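Local coordinates for endo-1,4-b-d-mannanase (Trichoderma reesei, PDB 1QNR), which probably hydrolyses internal beta-1,4 linkages between mannose units of mannan chains, as a glycoside hydrolase of family 5, at residues W28-L32 / V55-N59; V38-F42 / Y94-A99; P283-A288 / N331-L335; F305-T311 / D321-Y327. All coordinates share one frame; numbering follows the deposited sequence. Where two conformers were deposited one is given.

Interaction 1 of 4, residues W28-L32 / V55-N59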
# COMPACT_ATOMS: atom_id res chain seq x y z
N TRP A 28 -9.39 3.03 -4.59
CA TRP A 28 -10.51 2.99 -5.53
C TRP A 28 -10.19 3.70 -6.84
O TRP A 28 -10.89 3.53 -7.88
CB TRP A 28 -11.75 3.63 -4.83
CG TRP A 28 -11.48 4.97 -4.15
CD1 TRP A 28 -11.25 5.15 -2.81
CD2 TRP A 28 -11.42 6.31 -4.76
NE1 TRP A 28 -11.00 6.53 -2.56
CE2 TRP A 28 -11.11 7.23 -3.74
CE3 TRP A 28 -11.58 6.80 -6.09
CZ2 TRP A 28 -11.02 8.63 -3.92
CZ3 TRP A 28 -11.43 8.20 -6.28
CH2 TRP A 28 -11.15 9.07 -5.21
N CYS A 29 -9.06 4.43 -6.88
CA CYS A 29 -8.66 5.10 -8.12
C CYS A 29 -8.45 4.10 -9.27
O CYS A 29 -8.76 4.31 -10.46
CB CYS A 29 -7.29 5.84 -7.80
SG CYS A 29 -7.45 7.53 -6.99
N SER A 30 -7.96 2.87 -8.90
CA SER A 30 -7.71 1.82 -9.91
C SER A 30 -8.94 1.26 -10.60
O SER A 30 -8.77 0.56 -11.62
CB SER A 30 -7.10 0.54 -9.17
OG SER A 30 -5.89 1.02 -8.55
N PHE A 31 -10.15 1.52 -10.06
CA PHE A 31 -11.36 0.90 -10.62
C PHE A 31 -12.27 1.96 -11.27
O PHE A 31 -13.40 1.65 -11.67
CB PHE A 31 -12.12 0.16 -9.47
CG PHE A 31 -11.24 -0.78 -8.64
CD1 PHE A 31 -10.28 -1.58 -9.29
CD2 PHE A 31 -11.48 -0.92 -7.27
CE1 PHE A 31 -9.48 -2.45 -8.48
CE2 PHE A 31 -10.75 -1.83 -6.52
CZ PHE A 31 -9.70 -2.56 -7.10
N LEU A 32 -11.80 3.18 -11.37
CA LEU A 32 -12.58 4.24 -12.08
C LEU A 32 -12.61 3.92 -13.58
O LEU A 32 -11.55 3.73 -14.21
CB LEU A 32 -11.91 5.60 -11.82
CG LEU A 32 -11.97 6.08 -10.38
CD1 LEU A 32 -11.10 7.34 -10.20
CD2 LEU A 32 -13.39 6.39 -9.87
N VAL A 55 -2.49 2.65 -4.63
CA VAL A 55 -3.74 2.20 -5.39
C VAL A 55 -3.76 0.68 -5.38
O VAL A 55 -2.67 0.04 -5.37
CB VAL A 55 -3.74 2.79 -6.83
CG1 VAL A 55 -3.66 4.34 -6.77
CG2 VAL A 55 -2.62 2.24 -7.72
N TRP A 56 -4.96 0.05 -5.48
CA TRP A 56 -4.93 -1.46 -5.54
C TRP A 56 -4.44 -1.94 -6.90
O TRP A 56 -4.88 -1.51 -7.98
CB TRP A 56 -6.33 -2.04 -5.26
CG TRP A 56 -6.74 -2.04 -3.79
CD1 TRP A 56 -7.99 -2.48 -3.40
CD2 TRP A 56 -6.02 -1.70 -2.58
NE1 TRP A 56 -8.05 -2.48 -2.02
CE2 TRP A 56 -6.89 -1.98 -1.49
CE3 TRP A 56 -4.72 -1.16 -2.32
CZ2 TRP A 56 -6.52 -1.82 -0.14
CZ3 TRP A 56 -4.39 -0.97 -0.94
CH2 TRP A 56 -5.27 -1.28 0.16
N GLY A 57 -3.56 -2.97 -6.88
CA GLY A 57 -3.12 -3.62 -8.14
C GLY A 57 -3.78 -4.96 -8.37
O GLY A 57 -3.30 -5.73 -9.25
N PHE A 58 -4.92 -5.21 -7.71
CA PHE A 58 -5.67 -6.45 -7.78
C PHE A 58 -7.17 -6.17 -7.81
O PHE A 58 -7.65 -5.13 -7.35
CB PHE A 58 -5.38 -7.35 -6.50
CG PHE A 58 -5.60 -6.62 -5.17
CD1 PHE A 58 -6.91 -6.54 -4.62
CD2 PHE A 58 -4.55 -6.01 -4.50
CE1 PHE A 58 -7.10 -5.84 -3.43
CE2 PHE A 58 -4.73 -5.33 -3.28
CZ PHE A 58 -6.02 -5.25 -2.75
N ASN A 59 -7.88 -7.18 -8.39
CA ASN A 59 -9.36 -7.21 -8.31
C ASN A 59 -9.73 -8.63 -8.76
O ASN A 59 -9.87 -8.98 -9.96
CB ASN A 59 -9.99 -6.09 -9.22
CG ASN A 59 -11.48 -5.95 -8.98
OD1 ASN A 59 -12.17 -6.94 -8.71
ND2 ASN A 59 -12.06 -4.74 -9.08

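Interaction 2 of 4, residues V38-F42 / Y94-A99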
# COMPACT_ATOMS: atom_id res chain seq x y z
N VAL A 38 -10.30 9.96 -13.08
CA VAL A 38 -8.90 9.78 -12.64
C VAL A 38 -8.17 11.11 -12.78
O VAL A 38 -7.45 11.55 -11.82
CB VAL A 38 -8.19 8.72 -13.54
CG1 VAL A 38 -6.69 8.63 -13.19
CG2 VAL A 38 -8.87 7.36 -13.41
N ASP A 39 -8.38 11.88 -13.87
CA ASP A 39 -7.60 13.12 -14.07
C ASP A 39 -8.01 14.18 -13.05
O ASP A 39 -7.13 14.85 -12.48
CB ASP A 39 -7.82 13.63 -15.50
CG ASP A 39 -7.04 12.68 -16.48
OD1 ASP A 39 -5.97 12.09 -16.24
OD2 ASP A 39 -7.51 12.55 -17.55
N SER A 40 -9.33 14.31 -12.69
CA SER A 40 -9.63 15.35 -11.71
C SER A 40 -9.10 14.98 -10.33
O SER A 40 -8.58 15.84 -9.60
CB SER A 40 -11.15 15.68 -11.67
OG SER A 40 -11.95 14.54 -11.39
N THR A 41 -9.17 13.71 -9.95
CA THR A 41 -8.68 13.29 -8.63
C THR A 41 -7.16 13.48 -8.53
O THR A 41 -6.63 14.04 -7.54
CB THR A 41 -9.05 11.80 -8.42
OG1 THR A 41 -10.50 11.66 -8.51
CG2 THR A 41 -8.60 11.30 -7.03
N PHE A 42 -6.41 13.04 -9.57
CA PHE A 42 -4.94 13.23 -9.53
C PHE A 42 -4.56 14.69 -9.66
O PHE A 42 -3.52 15.11 -9.05
CB PHE A 42 -4.27 12.33 -10.60
CG PHE A 42 -4.09 10.90 -10.17
CD1 PHE A 42 -4.65 10.33 -9.03
CD2 PHE A 42 -3.26 10.09 -10.96
CE1 PHE A 42 -4.38 8.99 -8.64
CE2 PHE A 42 -3.02 8.78 -10.60
CZ PHE A 42 -3.58 8.22 -9.44
N TYR A 94 -4.54 3.41 -17.35
CA TYR A 94 -4.84 4.85 -17.36
C TYR A 94 -4.36 5.55 -16.10
O TYR A 94 -3.95 6.71 -16.08
CB TYR A 94 -6.33 5.14 -17.71
CG TYR A 94 -6.46 6.65 -18.02
CD1 TYR A 94 -6.04 7.15 -19.26
CD2 TYR A 94 -6.88 7.57 -17.07
CE1 TYR A 94 -6.08 8.51 -19.54
CE2 TYR A 94 -6.91 8.93 -17.35
CZ TYR A 94 -6.52 9.39 -18.58
OH TYR A 94 -6.59 10.76 -18.90
N VAL A 95 -4.50 4.84 -14.92
CA VAL A 95 -3.97 5.38 -13.67
C VAL A 95 -2.48 5.63 -13.77
O VAL A 95 -2.01 6.69 -13.33
CB VAL A 95 -4.34 4.41 -12.50
CG1 VAL A 95 -3.68 4.87 -11.19
CG2 VAL A 95 -5.84 4.37 -12.31
N VAL A 96 -1.74 4.66 -14.32
CA VAL A 96 -0.28 4.92 -14.49
C VAL A 96 -0.02 6.04 -15.52
O VAL A 96 0.84 6.89 -15.23
CB VAL A 96 0.40 3.62 -14.96
CG1 VAL A 96 1.89 3.84 -15.26
CG2 VAL A 96 0.22 2.52 -13.90
N GLN A 97 -0.80 6.14 -16.60
CA GLN A 97 -0.68 7.23 -17.58
C GLN A 97 -0.89 8.58 -16.90
O GLN A 97 -0.13 9.54 -17.11
CB GLN A 97 -1.68 6.99 -18.76
CG GLN A 97 -1.62 8.16 -19.76
CD GLN A 97 -2.64 8.21 -20.85
OE1 GLN A 97 -2.91 9.32 -21.47
NE2 GLN A 97 -3.26 7.13 -21.23
N SER A 98 -1.94 8.69 -16.06
CA SER A 98 -2.27 9.96 -15.35
C SER A 98 -1.22 10.30 -14.32
O SER A 98 -0.86 11.48 -14.08
CB SER A 98 -3.70 9.80 -14.74
OG SER A 98 -4.07 11.06 -14.15
N ALA A 99 -0.66 9.28 -13.61
CA ALA A 99 0.44 9.56 -12.64
C ALA A 99 1.64 10.13 -13.40
O ALA A 99 2.29 11.10 -12.94
CB ALA A 99 0.82 8.26 -11.90

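Interaction 3 of 4, residues P283-A288 / N331-L335. With SO4 (sulfate ion), chain C.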
# COMPACT_ATOMS: atom_id res chain seq x y z
N PRO A 283 -10.50 13.40 13.90
CA PRO A 283 -9.24 13.13 13.19
C PRO A 283 -8.29 14.30 13.15
O PRO A 283 -7.05 14.11 13.25
CB PRO A 283 -9.69 12.59 11.82
CG PRO A 283 -11.05 13.26 11.65
CD PRO A 283 -11.66 13.10 13.04
N CYS A 284 -8.78 15.55 13.07
CA CYS A 284 -7.81 16.66 13.09
C CYS A 284 -7.02 16.75 14.39
O CYS A 284 -5.79 16.87 14.41
CB CYS A 284 -8.53 18.01 12.83
SG CYS A 284 -7.53 19.49 12.88
N THR A 285 -7.74 16.62 15.52
CA THR A 285 -7.13 16.63 16.83
C THR A 285 -6.22 15.41 17.05
O THR A 285 -5.10 15.61 17.59
CB THR A 285 -8.19 16.63 17.95
OG1 THR A 285 -8.98 17.86 17.82
CG2 THR A 285 -7.65 16.63 19.37
N ASN A 286 -6.68 14.21 16.70
CA ASN A 286 -5.92 13.00 17.05
C ASN A 286 -4.85 12.54 16.07
O ASN A 286 -3.87 11.96 16.54
CB ASN A 286 -6.95 11.85 17.26
CG ASN A 286 -7.80 12.15 18.49
OD1 ASN A 286 -7.27 12.60 19.51
ND2 ASN A 286 -9.09 11.94 18.33
N GLU A 287 -4.93 12.91 14.78
CA GLU A 287 -3.95 12.47 13.78
C GLU A 287 -2.84 13.50 13.53
O GLU A 287 -1.68 13.14 13.23
CB GLU A 287 -4.55 12.15 12.37
CG GLU A 287 -5.65 11.10 12.44
CD GLU A 287 -6.27 10.74 11.12
OE1 GLU A 287 -5.66 11.01 10.06
OE2 GLU A 287 -7.42 10.21 11.14
N ALA A 288 -3.09 14.81 13.83
CA ALA A 288 -2.04 15.83 13.66
C ALA A 288 -0.79 15.52 14.46
O ALA A 288 0.36 15.66 13.98
CB ALA A 288 -2.65 17.24 13.97
N ASN A 331 -11.00 19.14 7.27
CA ASN A 331 -10.02 18.14 7.60
C ASN A 331 -8.93 18.10 6.52
O ASN A 331 -7.77 17.79 6.90
CB ASN A 331 -10.69 16.76 7.73
CG ASN A 331 -11.53 16.54 9.00
OD1 ASN A 331 -12.38 15.59 9.04
ND2 ASN A 331 -11.26 17.37 9.98
N TRP A 332 -9.20 18.38 5.26
CA TRP A 332 -8.11 18.53 4.25
C TRP A 332 -7.22 19.67 4.68
O TRP A 332 -5.99 19.59 4.53
CB TRP A 332 -8.74 18.68 2.86
CG TRP A 332 -7.80 19.12 1.77
CD1 TRP A 332 -7.09 18.34 0.91
CD2 TRP A 332 -7.43 20.48 1.41
NE1 TRP A 332 -6.28 19.10 0.06
CE2 TRP A 332 -6.52 20.42 0.35
CE3 TRP A 332 -7.88 21.74 1.89
CZ2 TRP A 332 -5.92 21.54 -0.25
CZ3 TRP A 332 -7.32 22.86 1.27
CH2 TRP A 332 -6.40 22.76 0.24
N GLN A 333 -7.76 20.83 5.14
CA GLN A 333 -6.88 21.95 5.54
C GLN A 333 -5.99 21.45 6.68
O GLN A 333 -4.78 21.75 6.66
CB GLN A 333 -7.73 23.18 5.97
CG GLN A 333 -7.26 24.41 6.75
CD GLN A 333 -8.07 25.45 7.48
OE1 GLN A 333 -7.64 26.53 8.06
NE2 GLN A 333 -9.42 25.40 7.71
N CYS A 334 -6.55 20.82 7.67
CA CYS A 334 -5.81 20.40 8.87
C CYS A 334 -4.73 19.31 8.66
O CYS A 334 -3.61 19.42 9.17
CB CYS A 334 -6.77 19.88 9.92
SG CYS A 334 -6.03 19.27 11.45
N LEU A 335 -5.11 18.30 7.86
CA LEU A 335 -4.25 17.10 7.72
C LEU A 335 -3.51 16.97 6.42
O LEU A 335 -2.68 16.05 6.23
CB LEU A 335 -5.20 15.84 7.89
CG LEU A 335 -5.77 15.72 9.31
CD1 LEU A 335 -6.78 14.56 9.39
CD2 LEU A 335 -4.68 15.59 10.38
S SO4 C . -11.74 17.31 14.89
O1 SO4 C . -11.62 16.58 13.51
O2 SO4 C . -13.06 17.00 15.52
O3 SO4 C . -11.66 18.80 14.67
O4 SO4 C . -10.62 16.96 15.80

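Interaction 4 of 4, residues F305-T311 / D321-Y327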
# COMPACT_ATOMS: atom_id res chain seq x y z
N PHE A 305 -1.82 9.11 4.73
CA PHE A 305 -3.05 8.88 5.48
C PHE A 305 -4.02 7.97 4.72
O PHE A 305 -4.02 7.91 3.47
CB PHE A 305 -3.75 10.21 5.86
CG PHE A 305 -4.22 11.08 4.69
CD1 PHE A 305 -3.36 11.95 4.03
CD2 PHE A 305 -5.53 10.94 4.21
CE1 PHE A 305 -3.84 12.78 3.02
CE2 PHE A 305 -5.98 11.77 3.14
CZ PHE A 305 -5.12 12.65 2.53
N TRP A 306 -4.86 7.24 5.50
CA TRP A 306 -6.01 6.51 4.93
C TRP A 306 -7.25 7.33 5.20
O TRP A 306 -7.59 7.51 6.43
CB TRP A 306 -6.11 5.08 5.55
CG TRP A 306 -7.27 4.33 4.93
CD1 TRP A 306 -8.60 4.40 5.28
CD2 TRP A 306 -7.21 3.37 3.85
NE1 TRP A 306 -9.36 3.58 4.47
CE2 TRP A 306 -8.52 2.91 3.57
CE3 TRP A 306 -6.14 2.84 3.09
CZ2 TRP A 306 -8.82 2.01 2.58
CZ3 TRP A 306 -6.43 1.86 2.12
CH2 TRP A 306 -7.75 1.45 1.84
N GLN A 307 -7.95 7.98 4.25
CA GLN A 307 -7.71 7.84 2.81
C GLN A 307 -8.28 9.07 2.09
O GLN A 307 -9.09 9.85 2.66
CB GLN A 307 -8.44 6.60 2.24
CG GLN A 307 -10.00 6.63 2.39
CD GLN A 307 -10.69 5.51 1.60
OE1 GLN A 307 -10.30 5.04 0.54
NE2 GLN A 307 -11.88 5.05 2.13
N TRP A 308 -7.87 9.27 0.81
CA TRP A 308 -8.45 10.35 0.00
C TRP A 308 -9.92 10.13 -0.33
O TRP A 308 -10.31 9.00 -0.65
CB TRP A 308 -7.64 10.38 -1.35
CG TRP A 308 -7.83 11.64 -2.19
CD1 TRP A 308 -8.69 11.83 -3.22
CD2 TRP A 308 -7.18 12.89 -1.91
NE1 TRP A 308 -8.55 13.15 -3.69
CE2 TRP A 308 -7.66 13.84 -2.85
CE3 TRP A 308 -6.19 13.28 -0.96
CZ2 TRP A 308 -7.21 15.18 -2.91
CZ3 TRP A 308 -5.75 14.62 -1.02
CH2 TRP A 308 -6.28 15.55 -1.99
N GLY A 309 -10.71 11.22 -0.25
CA GLY A 309 -12.10 11.21 -0.79
C GLY A 309 -12.22 12.36 -1.80
O GLY A 309 -11.58 13.39 -1.60
N ASP A 310 -12.97 12.08 -2.87
CA ASP A 310 -13.13 13.17 -3.87
C ASP A 310 -14.48 13.03 -4.56
O ASP A 310 -15.27 12.09 -4.28
CB ASP A 310 -11.97 13.09 -4.91
CG ASP A 310 -11.51 14.49 -5.34
OD1 ASP A 310 -12.36 15.43 -5.51
OD2 ASP A 310 -10.27 14.64 -5.57
N THR A 311 -14.83 14.00 -5.41
CA THR A 311 -16.09 13.99 -6.13
C THR A 311 -15.87 14.34 -7.59
O THR A 311 -14.75 14.86 -7.94
CB THR A 311 -17.11 15.00 -5.51
OG1 THR A 311 -16.66 16.36 -5.73
CG2 THR A 311 -17.32 14.74 -4.02
N ASP A 321 -15.20 5.71 3.48
CA ASP A 321 -15.43 5.01 4.76
C ASP A 321 -15.29 6.04 5.88
O ASP A 321 -15.11 7.27 5.63
CB ASP A 321 -14.45 3.82 4.87
CG ASP A 321 -12.98 4.18 5.08
OD1 ASP A 321 -12.62 5.36 5.24
OD2 ASP A 321 -12.20 3.14 5.04
N PRO A 322 -15.37 5.71 7.17
CA PRO A 322 -15.32 6.70 8.27
C PRO A 322 -13.98 7.39 8.42
O PRO A 322 -13.86 8.31 9.24
CB PRO A 322 -15.70 5.84 9.51
CG PRO A 322 -16.57 4.73 8.90
CD PRO A 322 -15.83 4.34 7.63
N TYR A 323 -12.91 6.95 7.70
CA TYR A 323 -11.60 7.58 7.76
C TYR A 323 -11.36 8.45 6.55
O TYR A 323 -10.24 9.05 6.41
CB TYR A 323 -10.60 6.37 7.70
CG TYR A 323 -10.63 5.44 8.92
CD1 TYR A 323 -10.23 5.90 10.17
CD2 TYR A 323 -10.99 4.12 8.73
CE1 TYR A 323 -10.20 5.02 11.30
CE2 TYR A 323 -10.93 3.23 9.83
CZ TYR A 323 -10.57 3.73 11.08
OH TYR A 323 -10.52 2.83 12.15
N THR A 324 -12.30 8.62 5.65
CA THR A 324 -12.08 9.49 4.47
C THR A 324 -11.88 10.94 4.85
O THR A 324 -12.59 11.55 5.69
CB THR A 324 -13.31 9.33 3.54
OG1 THR A 324 -13.32 8.02 2.98
CG2 THR A 324 -13.28 10.39 2.42
N VAL A 325 -10.82 11.56 4.25
CA VAL A 325 -10.54 13.01 4.35
C VAL A 325 -10.91 13.56 2.99
O VAL A 325 -10.27 13.28 1.96
CB VAL A 325 -9.06 13.28 4.71
CG1 VAL A 325 -8.81 14.81 4.69
CG2 VAL A 325 -8.65 12.64 6.04
N TRP A 326 -12.03 14.29 2.88
CA TRP A 326 -12.56 14.77 1.60
C TRP A 326 -11.77 15.97 1.08
O TRP A 326 -11.49 16.94 1.87
CB TRP A 326 -14.04 15.19 1.76
CG TRP A 326 -14.98 14.02 2.05
CD1 TRP A 326 -15.48 13.65 3.32
CD2 TRP A 326 -15.49 13.09 1.08
NE1 TRP A 326 -16.23 12.52 3.12
CE2 TRP A 326 -16.24 12.16 1.80
CE3 TRP A 326 -15.33 12.90 -0.29
CZ2 TRP A 326 -16.90 11.10 1.16
CZ3 TRP A 326 -15.96 11.82 -0.94
CH2 TRP A 326 -16.77 10.93 -0.18
N TYR A 327 -11.41 15.97 -0.21
CA TYR A 327 -10.63 17.13 -0.75
C TYR A 327 -11.40 18.45 -0.51
O TYR A 327 -12.64 18.57 -0.64
CB TYR A 327 -10.53 16.95 -2.28
CG TYR A 327 -9.83 18.11 -2.99
CD1 TYR A 327 -8.54 18.52 -2.66
CD2 TYR A 327 -10.58 18.81 -3.97
CE1 TYR A 327 -7.98 19.60 -3.31
CE2 TYR A 327 -10.00 19.92 -4.57
CZ TYR A 327 -8.71 20.26 -4.25
OH TYR A 327 -8.15 21.35 -4.91
O HOH W 1 -12.66 7.89 0.34

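Interaction 1 of 4, residues W28-L32 / V55-N59
S30 and V55 press together at the tight, buried end of this contact, S30 OG lying 3.3 Å from V55 CB. The same hydroxyl donates to the backbone carbonyl of W56, OG to O 2.8 Å, reaching it 23° off the carbonyl plane. With OG anti to its own carbonyl carbon (chi1 -59°), S30 directs the hydroxyl across to the facing loop. Next to it, C29 CB meets V55 CG1 at 4.1 Å, while the sulfur of C29 is tied in a disulfide to C26. Both segments belong to loops that follow strands 21-25 and 52-54, the first two of the (beta/alpha)8 barrel, at the C-terminal mouth where family 5 enzymes have their active site; W56 NE1 donates there to a glycerol, probably from the crystallisation liquor. The other end turns toward solvent: F31, partly exposed, fills it. The rim of its ring faces F58 O, CZ to O 3.3 Å; this buried oxygen has no hydrogen-bond partner in the model. N59 ND2 stands over one face of the ring, 3.5 Å above its plane and shifted toward the rim, the amide turned 67° from the ring. W56 CB approaches F31 CZ obliquely at 3.9 Å. Replacing F31 by an alanine would probably open a gap beside W56 CB and leave the N59 amide freer to turn. Y117 also meets the F31 ring.

Interaction 2 of 4, residues V38-F42 / Y94-A99
V38 packs on S98 and Y94, and F42 on V95 and A99, at the apolar centre, both residues directed at helix 90-102 from helix 35-47. CG1 of V38 rests 3.6 Å from S98 CB, while its CB lies against the rim of the Y94 ring, 3.9 Å from CD2. F42 enters edge-on: CZ touches V95 CG1 at 3.8 Å, CE2 lies 4.1 Å from A99 CB, and the rim points at the backbone between S98 and A99. S98 marks the change from apolar to polar: its OG sits 3.4 Å from F42 CD2 yet donates to D39 OD1 at 3.0 Å, on the lone pair away from the other oxygen. Farther out, the Y94 hydroxyl donates to D39 OD2 from a ring turned 64° from the carboxylate; the modelled separation is very short and its exact value doubtful. Having CG anti to the backbone N (chi1 -167°) carries the tyrosine ring along the helix flank to this acid. D39 is thus approached at both oxygens by hydroxyls of the facing helix. The axes of the two short helical segments approach to 9.9 Å and cross at -41°, as neighbouring helices of a (beta/alpha)8 barrel's outer layer. H35 stacks on Y94, F42 reaches C29 in the loop after strand 21-25, and A99 packs inward on L106 of strand 105-109.

Interaction 3 of 4, residues P283-A288 / N331-L335
L335 is the chief bump of this contact, a knob on helix 330-343 that fits the hollow formed by P283, C284, E287 and A288 on helix 283-295. These are the last two helices in the outer layer of the (beta/alpha)8 barrel, and the axes of the two short segments run nearly parallel here, 17° apart with a closest approach of 9.6 Å. The two branches of L335 divide the hollow between them. CD1 goes to the P283 and E287 side, 3.8 Å from E287 OE1, and CD2 settles against E287 CB and over the turn that leads into A288, 3.9 Å from A288 N. An alanine in place of L335 is likely to leave this hollow unfilled and the aliphatic part of E287 without its packing partner. The carboxylate of E287 is held from elsewhere, OE2 accepting from A279 N. At the upstream end the bumps are smaller: P283 CG lies 3.7 Å from N331 OD1, the two side chains crossing at about a right angle. Along one flank of the knob the disulfide C284-C334 ties the helices covalently, with SG to SG 2.1 Å and a chi3 of 87°. Both cysteines hold SG anti to the backbone N, which extends the sulfurs toward each other across the groove. A sulfate, probably from the crystallisation liquor, sits at the N-terminal end of helix 283-295. C284 N donates to its O1 at 3.1 Å, and T285 grips O4 twice, from the backbone N at 2.9 Å and from OG1 at 2.8 Å.

Interaction 4 of 4, residues F305-T311 / D321-Y327
W306 and D321 cross at about a right angle, the indole NE1 donating to D321 OD2 at 2.9 Å. W306 holds CG anti to the backbone N (chi1 -178°), which swings the indole out to this acid. The acceptor lies close to the ring plane and is met on its syn side, with carboxylate and indole planes 43° apart. Q307 adds a weak bond from NE2 to D321 OD1, 3.2 Å; OD1 also accepts from Y323 N, closing an Asx turn that fixes the acid's rotation. Q307 follows a cis peptide, and its O takes V325 N at 2.9 Å almost head-on. Beyond it, W308 and Y327 lie side by side and point the same way, rim to rim, with ring centroids 5.8 Å apart and planes at 29°. W308 NE1 donates to D310 OD2, which also bonds H44. On the opposite side of the paired strands the W326 indole carries T324 CG2 over the centre of one face, 3.5 Å above it. G309 leaves room there: a side chain would run into T324 CG2 and W326 CE3. Strand 325-326 pairs in parallel alongside the end of strand 300-309, the eighth of the (beta/alpha)8 barrel. The side chain of W306 touches E276 and comes within about 4 Å of a bound glycerol, probably from the crystallisation liquor, at the C-terminal mouth of the barrel, a position consistent with the substrate cleft of family 5 enzymes.

How the interactions relate
All four contacts belong to one (beta/alpha)8 barrel. Interaction 4 lies by its last strand, whose neighbour is strand 21-25; the others spread over the adjoining loops and the first, second and last outer helices. Interactions 1 and 2 alternate along the chain, their centres 12 Å apart, and pack directly: C29 touches both F42 and V95. Interaction 4, its centre about 15 Å from that of interaction 1 and 17 Å from that of interaction 2, meets them through W28 NE1, probably hydrogen-bonded to W308 O, and through T41 against W308. Its segments fall between those of interaction 3 in sequence, and W332 packs on W326 and Y327. Interaction 4 thus connects interactions 1 and 2 with the helix pair of 3.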